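PDB 5WH8: putative carbohydrate-active enzyme from Uncultured organism, which probably hydrolyses O-glycosidic bonds in cellulose through its family 5 glycoside hydrolase module, the part of a longer, probably secreted, multi-modular protein present here. Local coordinates for residues S35-A40 with A274-S279. Numbering follows the deposited sequence.
Sequences SSHGLA and ADKPES. With EDO (1,2-ethanediol), chain M.
His37 and Glu278 meet at the C-terminal end of a (beta/alpha)8 TIM barrel, the fold of family 5 glycoside hydrolases, where the barrel's first strand, 32-36, and its last, 268-273, lie side by side and close it. The polar part of the contact is a His-carboxylate hydrogen bond: His37 NE2 donates to Glu278 OE2 at 3.3 Å. It is a long bond and well bent, 137° at the hydrogen. The carboxylate oxygen sits at the edge of the ring, close to its plane; His37 NE2 comes to its syn side but tilted from the carboxylate plane, the two flat groups being 34° apart. The other ring nitrogen is used too, since Gly38 N donates to His37 ND1 at 2.9 Å; partners at both nitrogens limit how the imidazole can turn.

Apolar packing is slight. His37 CB rests on Ala274 CB at 3.7 Å, while CG stands anti to the backbone N (chi1 -157°), carrying the ring out toward Glu278. The aliphatic part of Lys276 passes obliquely by the ring, its CD 3.9 Å from His37 NE2. Outside the pair, Phe42 meets the imidazole edge-to-face, and Trp271 also touches it.

An ethanediol, probably from the crystallisation liquor, bridges the two segments in a place consistent with the substrate cleft of this fold. The one N-H of His37 NE2 is divided between Glu278 OE2 and, weakly, the ethanediol O2, consistent with the bend; that O2 donates to Glu278 OE1 at 2.8 Å.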
ATOM      1  N   SER A  35       4.174  -1.465  -5.242  1.00  7.39           N
ATOM      2  CA  SER A  35       3.296  -2.596  -4.907  1.00  6.73           C
ATOM      3  C   SER A  35       3.678  -3.874  -5.648  1.00  8.99           C
ATOM      4  O   SER A  35       4.033  -3.840  -6.824  1.00 10.24           O
ATOM      5  CB  SER A  35       1.835  -2.269  -5.249  1.00  8.99           C
ATOM      6  OG  SER A  35       0.938  -3.291  -4.823  1.00  9.41           O
ATOM      7  N   SER A  36       3.555  -5.014  -4.967  1.00  9.77           N
ATOM      8  CA  SER A  36       3.550  -6.291  -5.668  1.00  8.22           C
ATOM      9  C   SER A  36       2.338  -6.370  -6.571  1.00  8.93           C
ATOM     10  O   SER A  36       1.339  -5.653  -6.382  1.00  9.88           O
ATOM     11  CB  SER A  36       3.533  -7.477  -4.679  1.00  9.15           C
ATOM     12  OG  SER A  36       2.255  -7.660  -4.079  1.00  9.58           O
ATOM     13  N   HIS A  37       2.403  -7.269  -7.545  1.00 10.52           N
ATOM     14  CA  HIS A  37       1.213  -7.744  -8.256  1.00  9.52           C
ATOM     15  C   HIS A  37       0.702  -8.936  -7.411  1.00 10.40           C
ATOM     16  O   HIS A  37       1.061  -9.047  -6.230  1.00 11.70           O
ATOM     17  CB  HIS A  37       1.600  -8.122  -9.700  1.00 10.08           C
ATOM     18  CG  HIS A  37       0.485  -8.121 -10.704  1.00 11.44           C
ATOM     19  ND1 HIS A  37      -0.571  -9.002 -10.658  1.00 11.81           N
ATOM     20  CD2 HIS A  37       0.313  -7.389 -11.834  1.00 12.82           C
ATOM     21  CE1 HIS A  37      -1.366  -8.796 -11.701  1.00 15.73           C
ATOM     22  NE2 HIS A  37      -0.854  -7.815 -12.424  1.00 15.89           N
ATOM     23  N   GLY A  38      -0.124  -9.819  -7.953  1.00 13.35           N
ATOM     24  CA  GLY A  38      -0.558 -10.980  -7.184  1.00 15.06           C
ATOM     25  C   GLY A  38       0.617 -11.840  -6.731  1.00 11.21           C
ATOM     26  O   GLY A  38       1.418 -12.265  -7.546  1.00 12.74           O
ATOM     27  N   LEU A  39       0.737 -12.097  -5.425  1.00 15.60           N
ATOM     28  CA  LEU A  39       1.889 -12.863  -4.920  1.00 14.85           C
ATOM     29  C   LEU A  39       1.942 -14.295  -5.478  1.00 17.92           C
ATOM     30  O   LEU A  39       3.025 -14.789  -5.809  1.00 15.47           O
ATOM     31  CB  LEU A  39       1.881 -12.891  -3.384  1.00 13.01           C
ATOM     32  CG  LEU A  39       1.973 -11.502  -2.737  1.00 12.37           C
ATOM     33  CD1 LEU A  39       1.649 -11.557  -1.262  1.00 13.69           C
ATOM     34  CD2 LEU A  39       3.356 -10.846  -2.960  1.00 14.49           C
ATOM     35  N   ALA A  40       0.786 -14.948  -5.604  1.00 15.63           N
ATOM     36  CA  ALA A  40       0.734 -16.310  -6.130  1.00 17.26           C
ATOM     37  C   ALA A  40       1.047 -16.362  -7.629  1.00 16.25           C
ATOM     38  O   ALA A  40       1.334 -17.427  -8.202  1.00 17.17           O
ATOM     39  CB  ALA A  40      -0.640 -16.917  -5.864  1.00 14.70           C
ATOM     40  N   ALA A 274       6.427  -6.177 -11.231  1.00  9.86           N
ATOM     41  CA  ALA A 274       6.165  -7.468 -11.841  1.00 10.95           C
ATOM     42  C   ALA A 274       6.643  -7.360 -13.286  1.00 11.15           C
ATOM     43  O   ALA A 274       6.827  -6.238 -13.780  1.00 10.58           O
ATOM     44  CB  ALA A 274       4.686  -7.813 -11.777  1.00 12.76           C
ATOM     45  N   ASP A 275       6.856  -8.499 -13.949  1.00 10.55           N
ATOM     46  CA  ASP A 275       7.293  -8.497 -15.354  1.00 10.99           C
ATOM     47  C   ASP A 275       6.235  -9.055 -16.303  1.00 15.55           C
ATOM     48  O   ASP A 275       6.563  -9.552 -17.373  1.00 14.55           O
ATOM     49  CB  ASP A 275       8.611  -9.268 -15.503  1.00 12.95           C
ATOM     50  CG  ASP A 275       8.497 -10.733 -15.122  1.00 14.95           C
ATOM     51  OD1 ASP A 275       7.490 -11.146 -14.512  1.00 14.26           O
ATOM     52  OD2 ASP A 275       9.457 -11.486 -15.435  1.00 18.73           O
ATOM     53  N   LYS A 276       4.965  -8.959 -15.911  1.00 13.61           N
ATOM     54  CA  LYS A 276       3.838  -9.246 -16.802  1.00 14.66           C
ATOM     55  C   LYS A 276       3.886  -8.342 -18.037  1.00 15.01           C
ATOM     56  O   LYS A 276       4.211  -7.158 -17.921  1.00 12.91           O
ATOM     57  CB  LYS A 276       2.516  -9.050 -16.043  1.00 12.71           C
ATOM     58  CG  LYS A 276       1.266  -9.514 -16.773  1.00 16.31           C
ATOM     59  CD  LYS A 276       0.073  -9.510 -15.851  1.00 20.04           C
ATOM     60  CE  LYS A 276      -1.210  -9.974 -16.552  1.00 22.25           C
ATOM     61  NZ  LYS A 276      -0.959 -11.224 -17.335  1.00 28.64           N
ATOM     62  N   PRO A 277       3.552  -8.867 -19.235  1.00 13.35           N
ATOM     63  CA  PRO A 277       3.634  -8.018 -20.425  1.00 13.62           C
ATOM     64  C   PRO A 277       2.411  -7.103 -20.575  1.00 17.52           C
ATOM     65  O   PRO A 277       1.630  -7.200 -21.523  1.00 19.87           O
ATOM     66  CB  PRO A 277       3.754  -9.039 -21.586  1.00 19.07           C
ATOM     67  CG  PRO A 277       3.157 -10.261 -21.085  1.00 21.29           C
ATOM     68  CD  PRO A 277       3.308 -10.283 -19.579  1.00 18.80           C
ATOM     69  N   GLU A 278       2.260  -6.194 -19.614  1.00 12.95           N
ATOM     70  CA  GLU A 278       1.250  -5.133 -19.679  1.00 13.98           C
ATOM     71  C   GLU A 278       1.952  -3.830 -19.298  1.00 12.36           C
ATOM     72  O   GLU A 278       2.926  -3.847 -18.529  1.00 12.59           O
ATOM     73  CB  GLU A 278       0.059  -5.399 -18.738  1.00 11.64           C
ATOM     74  CG  GLU A 278       0.451  -5.548 -17.258  1.00 11.92           C
ATOM     75  CD  GLU A 278      -0.681  -6.048 -16.369  1.00 20.42           C
ATOM     76  OE1 GLU A 278      -1.714  -6.507 -16.899  1.00 16.48           O
ATOM     77  OE2 GLU A 278      -0.529  -5.996 -15.130  1.00 19.07           O
ATOM     78  N   SER A 279       1.477  -2.698 -19.809  1.00 11.77           N
ATOM     79  CA  SER A 279       2.276  -1.486 -19.734  1.00 10.30           C
ATOM     80  C   SER A 279       2.420  -0.908 -18.321  1.00  9.96           C
ATOM     81  O   SER A 279       3.365  -0.133 -18.095  1.00 12.16           O
ATOM     82  CB  SER A 279       1.704  -0.415 -20.657  1.00 17.89           C
ATOM     83  OG  SER A 279       0.350  -0.206 -20.392  1.00 22.93           O
TER
HETATM   84  C1  EDO M 412      -3.691  -5.847 -13.428  1.00 28.41           C
HETATM   85  O1  EDO M 412      -2.462  -5.246 -13.873  1.00 23.02           O
HETATM   86  C2  EDO M 412      -4.203  -6.976 -14.338  1.00 29.27           C
HETATM   87  O2  EDO M 412      -3.146  -7.817 -14.839  1.00 24.50           O